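Local structure of probable arylamine n-acetyl transferase (Mycobacterium abscessus, 4GUZ) at residues A[45-50]-A[265-270]. The protein is probably an arylamine N-acetyltransferase, which would transfer the acetyl group of acetyl-coenzyme A to arylamine substrates. Numbering follows the deposited sequence.
Sequences NIKWEN and FGIELG
Lys47 CE lies 3.3 Å from both Phe265 O and Gly266 O, while Glu49 packs on Ile267. Glu49, in the short outer strand 48-49 of the five-stranded antiparallel sheet, and Lys47 just before it thus meet the loop between the last two helices, 254-263 and 271-282, mainly through carbon atoms. The long aliphatic stem of Lys47 suits its place, running extended to CE over the loop backbone. Carbon beside an ammonium group carries some positive charge, so its approach to two carbonyls is probably mildly favourable. The bend at chi4 (63°) carries NZ off them, 4.4 Å from Phe265 O and 4.6 Å from Gly266 O. Gly266 suits the turn ending the helix: its phi is positive, and a CB there would press on Lys47 CE.

Ile267 turns its unbranched arm toward Glu49, and the two side chains cross obliquely. Glu49 chi1 (53°) puts CG where Ile267 CD1 rests on it, at 3.8 Å. The bend at chi2 (128°) places the carboxyl carbon, with OE2 3.8 Å from Ile267 CG2. OE2 is held by a salt bridge from Arg75 NE and a hydrogen bond from Gly76 N; OE1 accepts one from Leu51 N, two residues on. Branched, apolar Ile267 suits a buried place, also touching Val222 and Leu51. The contact is mostly van der Waals packing, with Glu49's buried charge probably balanced by Arg75.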
loop_
_atom_site.group_PDB
_atom_site.type_symbol
_atom_site.label_atom_id
_atom_site.label_comp_id
_atom_site.label_asym_id
_atom_site.label_seq_id
_atom_site.Cartn_x
_atom_site.Cartn_y
_atom_site.Cartn_z
ATOM N N ASN A 45 10.183 0.102 -4.544
ATOM C CA ASN A 45 10.230 0.877 -5.790
ATOM C C ASN A 45 8.887 1.457 -6.282
ATOM O O ASN A 45 8.888 2.536 -6.882
ATOM C CB ASN A 45 10.828 0.009 -6.886
ATOM C CG ASN A 45 12.255 -0.389 -6.581
ATOM O OD1 ASN A 45 13.179 0.417 -6.685
ATOM N ND2 ASN A 45 12.463 -1.632 -6.185
ATOM N N ILE A 46 7.756 0.769 -6.064
ATOM C CA ILE A 46 6.469 1.333 -6.521
ATOM C C ILE A 46 6.121 2.465 -5.577
ATOM O O ILE A 46 6.088 2.267 -4.367
ATOM C CB ILE A 46 5.334 0.279 -6.627
ATOM C CG1 ILE A 46 5.766 -0.988 -7.440
ATOM C CG2 ILE A 46 4.047 0.915 -7.171
ATOM C CD1 ILE A 46 5.913 -0.816 -8.977
ATOM N N LYS A 47 5.872 3.657 -6.136
ATOM C CA LYS A 47 5.652 4.854 -5.338
ATOM C C LYS A 47 4.277 4.857 -4.721
ATOM O O LYS A 47 3.372 4.181 -5.227
ATOM C CB LYS A 47 5.933 6.106 -6.172
ATOM C CG LYS A 47 7.422 6.328 -6.424
ATOM C CD LYS A 47 7.674 7.159 -7.673
ATOM C CE LYS A 47 9.143 7.359 -7.980
ATOM N NZ LYS A 47 9.861 6.086 -8.262
ATOM N N TRP A 48 4.119 5.576 -3.600
ATOM C CA TRP A 48 2.847 5.601 -2.876
ATOM C C TRP A 48 2.356 7.023 -2.726
ATOM O O TRP A 48 3.042 7.854 -2.147
ATOM C CB TRP A 48 2.959 4.911 -1.506
ATOM C CG TRP A 48 1.629 4.462 -0.947
ATOM C CD1 TRP A 48 1.141 3.192 -0.937
ATOM C CD2 TRP A 48 0.584 5.299 -0.404
ATOM N NE1 TRP A 48 -0.100 3.164 -0.343
ATOM C CE2 TRP A 48 -0.493 4.452 -0.064
ATOM C CE3 TRP A 48 0.456 6.682 -0.163
ATOM C CZ2 TRP A 48 -1.670 4.935 0.521
ATOM C CZ3 TRP A 48 -0.728 7.164 0.377
ATOM C CH2 TRP A 48 -1.766 6.294 0.733
ATOM N N GLU A 49 1.161 7.306 -3.257
ATOM C CA GLU A 49 0.533 8.635 -3.206
ATOM C C GLU A 49 -0.941 8.547 -3.595
ATOM O O GLU A 49 -1.357 7.562 -4.203
ATOM C CB GLU A 49 1.278 9.628 -4.119
ATOM C CG GLU A 49 1.432 9.101 -5.528
ATOM C CD GLU A 49 0.985 10.006 -6.656
ATOM O OE1 GLU A 49 -0.139 10.551 -6.585
ATOM O OE2 GLU A 49 1.745 10.125 -7.642
ATOM N N ASN A 50 -1.711 9.596 -3.283
ATOM C CA ASN A 50 -3.156 9.691 -3.544
ATOM C C ASN A 50 -3.506 10.948 -4.357
ATOM O O ASN A 50 -4.651 11.413 -4.265
ATOM C CB ASN A 50 -3.889 9.773 -2.182
ATOM C CG ASN A 50 -3.668 11.108 -1.470
ATOM O OD1 ASN A 50 -2.647 11.798 -1.665
ATOM N ND2 ASN A 50 -4.661 11.552 -0.710
ATOM N N PHE A 265 10.572 11.998 -3.184
ATOM C CA PHE A 265 9.703 10.899 -3.587
ATOM C C PHE A 265 9.786 10.495 -5.066
ATOM O O PHE A 265 9.283 9.427 -5.416
ATOM C CB PHE A 265 8.247 11.243 -3.229
ATOM C CG PHE A 265 8.007 11.443 -1.750
ATOM C CD1 PHE A 265 7.854 10.355 -0.900
ATOM C CD2 PHE A 265 7.923 12.720 -1.210
ATOM C CE1 PHE A 265 7.596 10.537 0.455
ATOM C CE2 PHE A 265 7.658 12.906 0.148
ATOM C CZ PHE A 265 7.498 11.815 0.975
ATOM N N GLY A 266 10.426 11.310 -5.905
ATOM C CA GLY A 266 10.519 11.038 -7.340
ATOM C C GLY A 266 9.190 11.184 -8.052
ATOM O O GLY A 266 8.952 10.508 -9.056
ATOM N N ILE A 267 8.302 12.051 -7.515
ATOM C CA ILE A 267 6.976 12.329 -8.051
ATOM C C ILE A 267 6.980 13.706 -8.727
ATOM O O ILE A 267 7.377 14.700 -8.114
ATOM C CB ILE A 267 5.881 12.206 -6.946
ATOM C CG1 ILE A 267 5.735 10.727 -6.525
ATOM C CG2 ILE A 267 4.516 12.771 -7.403
ATOM C CD1 ILE A 267 4.985 10.435 -5.209
ATOM N N GLU A 268 6.509 13.755 -9.981
ATOM C CA GLU A 268 6.371 14.990 -10.758
ATOM C C GLU A 268 5.078 14.919 -11.532
ATOM O O GLU A 268 4.813 13.910 -12.194
ATOM C CB GLU A 268 7.564 15.196 -11.715
ATOM C CG GLU A 268 8.923 15.288 -11.044
ATOM C CD GLU A 268 10.067 15.232 -12.035
ATOM O OE1 GLU A 268 10.474 14.111 -12.414
ATOM O OE2 GLU A 268 10.534 16.314 -12.456
ATOM N N LEU A 269 4.241 15.950 -11.392
ATOM C CA LEU A 269 2.955 16.023 -12.076
ATOM C C LEU A 269 3.084 16.812 -13.365
ATOM O O LEU A 269 4.075 17.528 -13.563
ATOM C CB LEU A 269 1.905 16.694 -11.174
ATOM C CG LEU A 269 1.433 15.941 -9.934
ATOM C CD1 LEU A 269 0.966 16.910 -8.871
ATOM C CD2 LEU A 269 0.303 14.966 -10.266
ATOM N N GLY A 270 2.061 16.703 -14.217
ATOM C CA GLY A 270 1.965 17.479 -15.448
ATOM C C GLY A 270 1.750 18.938 -15.096
ATOM O O GLY A 270 1.273 19.239 -13.992
#